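Local coordinates for purine catabolism protein pucG (Bacillus subtilis, PDB 3ISL) that catalyses the pyridoxal-phosphate-dependent transfer of an amino group from (S)-ureidoglycine to glyoxylate, giving oxalurate and glycine in purine catabolism, at residues 118-122 and 314-319; 202-208 and 272-276; 15-21 and 364-370; 346-350 and 378-383. One frame throughout, in Å; residues are numbered along the deposited sequence.

In the fold
Contacts 2, 3 and 4 are largely buried, whereas contact 1 lies nearer the surface, where two loops meet through one backbone hydrogen bond, a ring against a glycine and one apolar side-chain pair. Contacts 3 and 4 adjoin: their centres are about 12 Å apart, Met15 N probably bonds to Glu349 O, and Met15 packs on Val379, so that the loop after strand 13-14 lies against both strand 348-349 and helix 373-389. Contact 3 mixes backbone bonds, a water and methionine packing close to the cofactor; contact 4, farther out, relies on aliphatic and aromatic groups. Contact 2, on the opposite side of the chain's centre from contact 1, is apolar too.

Contact 1. Residues 118-122 and 314-319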
# COMPACT_ATOMS: atom_id res chain seq x y z
N GLU A 118 11.34 2.60 -31.37
CA GLU A 118 12.65 2.30 -30.86
C GLU A 118 12.93 2.89 -29.48
O GLU A 118 12.76 4.08 -29.26
CB GLU A 118 13.74 2.79 -31.83
CG GLU A 118 14.83 1.76 -31.93
CD GLU A 118 16.18 2.28 -32.36
OE1 GLU A 118 16.84 1.53 -33.12
OE2 GLU A 118 16.62 3.36 -31.92
N TRP A 119 13.46 2.05 -28.60
CA TRP A 119 13.85 2.51 -27.28
C TRP A 119 14.95 3.54 -27.43
O TRP A 119 15.94 3.31 -28.13
CB TRP A 119 14.23 1.35 -26.35
CG TRP A 119 13.07 0.57 -25.87
CD1 TRP A 119 11.85 0.45 -26.48
CD2 TRP A 119 13.00 -0.22 -24.68
NE1 TRP A 119 11.03 -0.39 -25.74
CE2 TRP A 119 11.70 -0.78 -24.62
CE3 TRP A 119 13.90 -0.50 -23.65
CZ2 TRP A 119 11.29 -1.62 -23.57
CZ3 TRP A 119 13.48 -1.31 -22.58
CH2 TRP A 119 12.19 -1.87 -22.58
N GLY A 120 14.70 4.70 -26.82
CA GLY A 120 15.61 5.85 -26.87
C GLY A 120 15.03 6.96 -27.73
O GLY A 120 15.60 8.05 -27.80
N THR A 121 13.93 6.68 -28.42
CA THR A 121 13.25 7.71 -29.21
C THR A 121 11.80 7.81 -28.68
O THR A 121 11.41 7.06 -27.73
CB THR A 121 13.26 7.39 -30.76
OG1 THR A 121 12.28 6.41 -31.06
CG2 THR A 121 14.65 6.88 -31.26
N VAL A 122 11.01 8.72 -29.27
CA VAL A 122 9.56 8.85 -28.96
C VAL A 122 8.79 8.88 -30.30
O VAL A 122 9.38 9.06 -31.34
CB VAL A 122 9.21 10.12 -28.07
CG1 VAL A 122 9.97 10.13 -26.72
CG2 VAL A 122 9.41 11.47 -28.85
N PHE A 314 23.24 8.11 -23.72
CA PHE A 314 22.35 7.39 -24.60
C PHE A 314 21.14 8.24 -24.97
O PHE A 314 20.64 9.06 -24.14
CB PHE A 314 21.85 6.13 -23.88
CG PHE A 314 20.69 5.42 -24.55
CD1 PHE A 314 20.90 4.64 -25.67
CD2 PHE A 314 19.41 5.51 -24.02
CE1 PHE A 314 19.81 3.95 -26.30
CE2 PHE A 314 18.32 4.82 -24.62
CZ PHE A 314 18.51 4.06 -25.75
N GLY A 315 20.65 8.06 -26.20
CA GLY A 315 19.27 8.42 -26.47
C GLY A 315 19.09 9.74 -27.20
O GLY A 315 20.05 10.52 -27.34
N ASP A 316 17.85 9.96 -27.68
CA ASP A 316 17.47 11.13 -28.49
C ASP A 316 17.50 12.35 -27.57
O ASP A 316 16.67 12.46 -26.65
CB ASP A 316 16.04 10.94 -29.02
CG ASP A 316 15.72 11.82 -30.21
OD1 ASP A 316 15.86 13.07 -30.14
OD2 ASP A 316 15.26 11.24 -31.22
N ASP A 317 18.45 13.25 -27.84
CA ASP A 317 18.62 14.48 -27.07
C ASP A 317 17.37 15.40 -27.13
O ASP A 317 17.15 16.18 -26.23
CB ASP A 317 19.93 15.23 -27.45
CG ASP A 317 19.94 15.76 -28.90
OD1 ASP A 317 18.88 16.08 -29.51
OD2 ASP A 317 21.06 15.86 -29.46
N SER A 318 16.53 15.28 -28.14
CA SER A 318 15.37 16.19 -28.21
C SER A 318 14.24 15.85 -27.26
O SER A 318 13.43 16.70 -26.91
CB SER A 318 14.83 16.32 -29.64
OG SER A 318 14.38 15.06 -30.10
N CYS A 319 14.19 14.62 -26.79
CA CYS A 319 13.15 14.23 -25.87
C CYS A 319 13.82 13.65 -24.60
O CYS A 319 13.35 12.64 -24.09
CB CYS A 319 12.21 13.20 -26.54
SG CYS A 319 13.13 11.69 -27.15
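Two loops meet here, and the first of them is a type II beta turn, Glu118 to Thr121, which follows strand 111-116 of the large seven-stranded sheet. The other, 314-319, leads from helix 288-308 to strand 324-328, so the contact ties the edge of the cofactor-binding sheet to the C-terminal part of the chain. Phe314 comes first: its CZ reaches Gly120 CA at 3.6 Å, and the ring edge meets the carbonyl of Trp119, CZ to O 3.6 Å. Gly120 has to be glycine, because its phi of 109° would jam a CB against the preceding carbonyl and that CB would also collide with Phe314 CZ. A CB on Gly315 would likewise be jammed against the preceding carbonyl O and crowded by Phe314 CD2. The chain then presents Asp316 N to Gly120 O at 3.0 Å, the one hydrogen bond between the loops. The Asp316 side chain then shapes its own loop: OD1 accepts from Ser318 N at 3.1 Å, an Asx turn, and from Ser318 OG at a very short 2.5 Å. This turn carries the chain past Asp317 and brings Cys319 back toward 118-122. Small and apolar, Cys319 suits the gap beside Val122, while Arg151 of strand 151-152 also lies against both side chains. Cys319 SG rests 3.6 Å from Val122 CG1.

Contact 2. Residues 202-208 and 272-276; sequences VPSGMAP and MLYAL
This is a buried apolar contact between helix 270-286 and the loop that leads into strand 206-211 of the large mixed sheet. The N-to-C directions of strand 206-208 and helix 272-276 diverge by 46° (signed crossing angle -46°), their axes 10.2 Å apart at closest approach. Val202 CA faces Leu276 CA at 6.2 Å and Met206 CA faces Met272 CA at 7.2 Å. Val202 is extended (phi -113°, psi 140°), Pro203 polyproline-like (-47°, 140°), and Gly205 takes 109°, 17°, which calls for glycine, leading into the strand. In this class-V aminotransferase the loop follows Lys198, the cofactor-attachment residue; the Ser204 side chain comes within about 5 Å of a bound PLP, its OG bonded to Glu268 O of the second subunit. Met272 (m at all three chi angles) curls toward the loop, CE 3.8 Å from Pro203 CB. Small Ala275 lets the loop approach: its CB lies 4.1 Å from both Val202 CG1 and Pro203 CD. Met206 (chi1 -108°, chi2 and chi3 t) extends over the helix, SD 4.0 Å from Met272 CB and 4.1 Å from Leu276 CD2, CE 4.1 Å from Leu273 CB. Leu276 (chi1 t, chi2 p) offers CD1 to Pro208 CG at 4.2 Å.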
# COMPACT_ATOMS: atom_id res chain seq x y z
N VAL A 202 8.60 10.94 -1.38
CA VAL A 202 7.78 10.35 -0.32
C VAL A 202 7.95 8.85 -0.30
O VAL A 202 8.03 8.27 -1.33
CB VAL A 202 6.31 10.83 -0.47
CG1 VAL A 202 5.32 10.02 0.38
CG2 VAL A 202 6.28 12.32 -0.17
N PRO A 203 8.03 8.20 0.90
CA PRO A 203 8.23 6.72 0.87
C PRO A 203 7.27 6.06 -0.10
O PRO A 203 6.09 6.45 -0.16
CB PRO A 203 7.91 6.29 2.31
CG PRO A 203 8.39 7.47 3.07
CD PRO A 203 7.94 8.70 2.26
N SER A 204 7.77 5.05 -0.84
CA SER A 204 6.98 4.37 -1.89
C SER A 204 5.87 3.66 -1.17
O SER A 204 5.99 3.42 0.03
CB SER A 204 7.84 3.38 -2.64
OG SER A 204 8.81 2.97 -1.69
N GLY A 205 4.83 3.31 -1.91
CA GLY A 205 3.65 2.71 -1.30
C GLY A 205 2.39 3.56 -1.24
O GLY A 205 1.43 3.22 -0.52
N MET A 206 2.33 4.63 -2.05
CA MET A 206 1.02 5.23 -2.33
C MET A 206 1.04 5.80 -3.70
O MET A 206 2.15 6.05 -4.23
CB MET A 206 0.60 6.27 -1.28
CG MET A 206 -0.56 5.84 -0.31
SD MET A 206 -0.75 7.38 0.58
CE MET A 206 -2.28 7.28 1.51
N ALA A 207 -0.16 5.94 -4.30
CA ALA A 207 -0.28 6.35 -5.67
C ALA A 207 -1.37 7.45 -5.79
O ALA A 207 -2.55 7.15 -5.79
CB ALA A 207 -0.62 5.15 -6.55
N PRO A 208 -0.97 8.71 -5.84
CA PRO A 208 -1.91 9.84 -6.06
C PRO A 208 -2.51 9.77 -7.47
O PRO A 208 -1.77 9.60 -8.45
CB PRO A 208 -1.02 11.10 -5.99
CG PRO A 208 0.28 10.67 -5.45
CD PRO A 208 0.41 9.15 -5.68
N MET A 272 1.38 6.74 5.94
CA MET A 272 1.74 7.05 4.55
C MET A 272 1.02 8.32 4.07
O MET A 272 1.54 9.05 3.25
CB MET A 272 1.44 5.88 3.58
CG MET A 272 2.50 4.75 3.68
SD MET A 272 4.22 5.34 3.41
CE MET A 272 4.13 6.19 1.80
N LEU A 273 -0.17 8.55 4.59
CA LEU A 273 -0.92 9.79 4.35
C LEU A 273 -0.27 11.02 5.00
O LEU A 273 -0.19 12.06 4.35
CB LEU A 273 -2.39 9.67 4.86
CG LEU A 273 -3.23 10.91 4.45
CD1 LEU A 273 -3.30 11.04 2.96
CD2 LEU A 273 -4.63 10.97 5.04
N TYR A 274 0.22 10.89 6.25
CA TYR A 274 1.02 11.93 6.88
C TYR A 274 2.14 12.32 5.92
O TYR A 274 2.39 13.54 5.68
CB TYR A 274 1.67 11.47 8.23
CG TYR A 274 0.74 11.28 9.43
CD1 TYR A 274 -0.58 11.76 9.43
CD2 TYR A 274 1.21 10.64 10.60
CE1 TYR A 274 -1.41 11.61 10.57
CE2 TYR A 274 0.42 10.46 11.69
CZ TYR A 274 -0.90 10.96 11.69
OH TYR A 274 -1.71 10.74 12.84
N ALA A 275 2.84 11.28 5.45
CA ALA A 275 4.03 11.46 4.63
C ALA A 275 3.68 12.12 3.29
O ALA A 275 4.33 13.03 2.89
CB ALA A 275 4.81 10.14 4.47
N LEU A 276 2.61 11.70 2.65
CA LEU A 276 2.17 12.32 1.40
C LEU A 276 1.79 13.80 1.59
O LEU A 276 2.23 14.69 0.84
CB LEU A 276 0.95 11.52 0.83
CG LEU A 276 0.42 12.05 -0.48
CD1 LEU A 276 1.55 12.06 -1.64
CD2 LEU A 276 -0.77 11.24 -0.91

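Contact 3. Residues 15-21 and 364-370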
# COMPACT_ATOMS: atom_id res chain seq x y z
N MET A 15 21.00 7.88 -6.12
CA MET A 15 20.98 8.55 -7.39
C MET A 15 20.44 7.63 -8.49
O MET A 15 20.96 7.64 -9.63
CB MET A 15 22.44 9.11 -7.71
CG MET A 15 22.82 10.36 -6.79
SD MET A 15 21.58 11.74 -6.74
CE MET A 15 22.20 12.84 -8.02
N THR A 16 19.42 6.84 -8.16
CA THR A 16 18.70 6.01 -9.14
C THR A 16 17.46 6.81 -9.58
O THR A 16 17.18 7.87 -9.01
CB THR A 16 18.19 4.76 -8.47
OG1 THR A 16 17.22 5.11 -7.46
CG2 THR A 16 19.34 3.95 -7.84
N PRO A 17 16.69 6.28 -10.55
CA PRO A 17 15.36 6.82 -10.85
C PRO A 17 14.22 6.38 -9.90
O PRO A 17 13.05 6.52 -10.27
CB PRO A 17 15.08 6.32 -12.28
CG PRO A 17 16.44 6.03 -12.91
CD PRO A 17 17.23 5.47 -11.68
N GLY A 18 14.54 5.92 -8.69
CA GLY A 18 13.56 5.60 -7.68
C GLY A 18 13.76 4.20 -7.15
O GLY A 18 14.21 3.33 -7.88
N PRO A 19 13.46 3.99 -5.87
CA PRO A 19 13.04 5.03 -4.94
C PRO A 19 14.23 5.91 -4.48
O PRO A 19 15.34 5.36 -4.24
CB PRO A 19 12.48 4.23 -3.75
CG PRO A 19 13.26 2.92 -3.82
CD PRO A 19 13.42 2.65 -5.26
N VAL A 20 13.99 7.22 -4.34
CA VAL A 20 15.02 8.15 -3.96
C VAL A 20 14.97 8.59 -2.49
O VAL A 20 14.13 8.12 -1.71
CB VAL A 20 15.04 9.37 -4.96
CG1 VAL A 20 15.18 8.84 -6.41
CG2 VAL A 20 13.74 10.22 -4.81
N GLU A 21 15.86 9.48 -2.10
CA GLU A 21 15.96 9.87 -0.68
C GLU A 21 14.74 10.71 -0.36
O GLU A 21 14.22 11.44 -1.22
CB GLU A 21 17.19 10.74 -0.47
CG GLU A 21 18.49 10.06 -0.52
CD GLU A 21 19.60 11.04 -0.72
OE1 GLU A 21 19.51 12.22 -0.26
OE2 GLU A 21 20.58 10.61 -1.35
N ILE A 364 21.21 7.55 -14.14
CA ILE A 364 21.43 8.31 -12.92
C ILE A 364 20.19 9.21 -12.79
O ILE A 364 19.93 10.00 -13.69
CB ILE A 364 22.69 9.11 -12.96
CG1 ILE A 364 23.91 8.20 -13.30
CG2 ILE A 364 22.87 9.97 -11.62
CD1 ILE A 364 25.27 8.90 -13.36
N GLY A 365 19.44 9.03 -11.69
CA GLY A 365 18.23 9.81 -11.37
C GLY A 365 18.66 11.07 -10.65
O GLY A 365 19.68 11.05 -9.90
N THR A 366 17.99 12.19 -10.91
CA THR A 366 18.21 13.45 -10.14
C THR A 366 16.78 13.88 -9.84
O THR A 366 16.27 14.75 -10.49
CB THR A 366 18.93 14.58 -10.99
OG1 THR A 366 18.37 14.62 -12.31
CG2 THR A 366 20.42 14.31 -11.12
N MET A 367 16.13 13.23 -8.88
CA MET A 367 14.72 13.44 -8.58
C MET A 367 14.49 13.91 -7.15
O MET A 367 15.05 13.31 -6.21
CB MET A 367 13.97 12.07 -8.68
CG MET A 367 13.97 11.44 -10.13
SD MET A 367 13.39 9.76 -10.01
CE MET A 367 12.68 9.54 -11.67
N GLY A 368 13.60 14.91 -6.94
CA GLY A 368 13.20 15.23 -5.61
C GLY A 368 14.35 15.64 -4.70
O GLY A 368 15.24 16.42 -5.09
N TYR A 369 14.35 15.10 -3.49
CA TYR A 369 15.35 15.51 -2.49
C TYR A 369 16.76 15.08 -2.91
O TYR A 369 17.74 15.68 -2.47
CB TYR A 369 15.02 14.89 -1.13
CG TYR A 369 15.90 15.47 -0.04
CD1 TYR A 369 15.70 16.81 0.40
CD2 TYR A 369 16.94 14.74 0.49
CE1 TYR A 369 16.51 17.37 1.35
CE2 TYR A 369 17.79 15.32 1.46
CZ TYR A 369 17.57 16.64 1.87
OH TYR A 369 18.38 17.19 2.85
N SER A 370 16.88 13.98 -3.66
CA SER A 370 18.15 13.52 -4.27
C SER A 370 18.72 14.48 -5.35
O SER A 370 19.95 14.44 -5.73
CB SER A 370 17.88 12.14 -4.90
OG SER A 370 17.91 11.11 -3.88
O HOH W 1 17.56 10.66 -7.86
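Met15 is the largest bump on segment 15-21. Its side chain folds back over 364-370, CE meeting Thr366 CG2 at 3.9 Å and SD 3.3 Å from Ser370 O. The hollow at Gly365 lets the backbones close to 4.2 Å between Pro17 CA and Gly365 CA; a CB there would clash with Thr16 O and Pro17 N. Gly365 N donates to Met15 O at 2.9 Å, and Gly365 CA makes a CA-H...O contact with Thr16 O at 3.2 Å. Water 1 fills the remaining gap, donating to Thr16 O (3.0 Å) and accepting from Met367 N (3.1 Å). An ST turn (Gly18 N to Thr16 OG1, 3.1 Å) and a cis peptide before Pro19 bend segment 15-21. In this class-V aminotransferase, of PLP fold type I, the side chain of Met367 is about 4 Å from that of Lys198, which carries PLP in the enzyme, though unlinked here. Met367 fills the concave side of the turn, SD 3.3 Å from Pro17 O and CE 4.1 Å from Pro17 CB, while Val20 fits over its carbonyl, CG2 3.6 Å from Met367 O. Glu21 N donates to Ser370 OG (3.2 Å), which also bonds Ile14 O; Glu21 OE1 salt-bridges Arg372.

Contact 4. Residues 346-350 and 378-383; sequences FGIEI and FVLAGL
Ile348, Phe346 and Phe378 bury the most surface where strand 348-349 packs against helix 373-389 in the C-terminal part of the chain, away from the cofactor site. Gly347, the positive-phi glycine (68°) that ends helix 335-346, starts a run of extended chain; 378-383 is regular helix. Phe346 CA faces Gly382 CA, and Ile348 CA faces Val379 CA, both at 6.6 Å. Ile348 (chi1 m, chi2 t) sends its apolar CD1 over the face of the Phe378 ring, 3.8 Å from its centroid and 5° off the normal, a CH-pi contact. Phe346 (chi1 m) receives Gly382 CA over its own face, 4.0 Å from the centroid, and its CD1 meets Phe378 CE1 at 3.7 Å. Phe378 (chi1 t) swings across to reach both. Gly382 is needed because a CB would clash with Ile348 CD1, which lies 3.9 Å from Gly382 CA. Val379 CG2 rests against two neighbouring methyls, Ile348 CG2 (3.8 Å) and Ile350 CG2 (3.7 Å), and Ile350 CD1 reaches Leu383 CD1 at 4.2 Å. Strand 348-349 pairs in parallel with strand 13-14, Leu342 of helix 335-346 packs on Ile348 and Ile350, and helix 288-308 meets helix 373-389 through Leu302 and Ile306.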
# COMPACT_ATOMS: atom_id res chain seq x y z
N PHE A 346 31.24 3.71 -1.67
CA PHE A 346 30.72 5.06 -1.43
C PHE A 346 29.32 5.11 -0.91
O PHE A 346 28.86 6.17 -0.52
CB PHE A 346 30.84 5.89 -2.69
CG PHE A 346 32.25 6.02 -3.22
CD1 PHE A 346 32.92 7.25 -3.13
CD2 PHE A 346 32.89 4.97 -3.89
CE1 PHE A 346 34.23 7.42 -3.61
CE2 PHE A 346 34.19 5.15 -4.39
CZ PHE A 346 34.85 6.40 -4.25
N GLY A 347 28.61 3.99 -0.86
CA GLY A 347 27.21 4.05 -0.44
C GLY A 347 26.38 4.78 -1.50
O GLY A 347 25.26 5.22 -1.22
N ILE A 348 26.94 4.96 -2.70
CA ILE A 348 26.22 5.67 -3.78
C ILE A 348 25.42 4.71 -4.64
O ILE A 348 25.97 3.69 -5.08
CB ILE A 348 27.22 6.39 -4.72
CG1 ILE A 348 27.86 7.56 -3.96
CG2 ILE A 348 26.52 6.84 -6.02
CD1 ILE A 348 29.06 8.23 -4.81
N GLU A 349 24.15 5.00 -4.89
CA GLU A 349 23.34 4.06 -5.69
C GLU A 349 22.95 4.67 -7.01
O GLU A 349 22.35 5.72 -7.03
CB GLU A 349 22.05 3.62 -4.94
CG GLU A 349 21.55 2.27 -5.49
CD GLU A 349 20.07 1.98 -5.12
OE1 GLU A 349 19.48 2.81 -4.42
OE2 GLU A 349 19.52 0.94 -5.51
N ILE A 350 23.33 4.00 -8.10
CA ILE A 350 22.85 4.27 -9.47
C ILE A 350 22.20 2.99 -10.02
O ILE A 350 22.39 1.91 -9.49
CB ILE A 350 23.96 4.80 -10.46
CG1 ILE A 350 24.98 3.70 -10.80
CG2 ILE A 350 24.56 6.15 -9.89
CD1 ILE A 350 26.21 4.17 -11.78
N PHE A 378 28.79 14.34 -5.41
CA PHE A 378 29.31 13.06 -4.89
C PHE A 378 29.18 11.93 -5.89
O PHE A 378 30.05 11.06 -5.97
CB PHE A 378 28.61 12.73 -3.56
CG PHE A 378 29.25 11.59 -2.73
CD1 PHE A 378 30.62 11.27 -2.80
CD2 PHE A 378 28.45 10.85 -1.81
CE1 PHE A 378 31.15 10.23 -1.98
CE2 PHE A 378 29.00 9.82 -0.99
CZ PHE A 378 30.33 9.52 -1.09
N VAL A 379 28.09 11.91 -6.66
CA VAL A 379 27.90 10.84 -7.60
C VAL A 379 28.98 10.92 -8.70
O VAL A 379 29.49 9.88 -9.19
CB VAL A 379 26.45 10.77 -8.18
CG1 VAL A 379 26.27 11.86 -9.26
CG2 VAL A 379 26.17 9.35 -8.79
N LEU A 380 29.35 12.15 -9.10
CA LEU A 380 30.42 12.30 -10.15
C LEU A 380 31.77 11.91 -9.54
O LEU A 380 32.60 11.25 -10.20
CB LEU A 380 30.50 13.72 -10.71
CG LEU A 380 29.26 14.21 -11.46
CD1 LEU A 380 29.32 15.72 -11.50
CD2 LEU A 380 29.26 13.63 -12.87
N ALA A 381 32.01 12.32 -8.30
CA ALA A 381 33.30 11.98 -7.67
C ALA A 381 33.42 10.44 -7.53
O ALA A 381 34.41 9.88 -7.91
CB ALA A 381 33.44 12.65 -6.34
N GLY A 382 32.38 9.80 -7.02
CA GLY A 382 32.37 8.36 -6.85
C GLY A 382 32.49 7.63 -8.17
O GLY A 382 33.28 6.65 -8.28
N LEU A 383 31.72 8.06 -9.16
CA LEU A 383 31.73 7.36 -10.43
C LEU A 383 33.09 7.57 -11.12
O LEU A 383 33.60 6.64 -11.71
CB LEU A 383 30.57 7.76 -11.35
CG LEU A 383 30.46 7.12 -12.76
CD1 LEU A 383 29.95 5.69 -12.76
CD2 LEU A 383 29.50 8.00 -13.57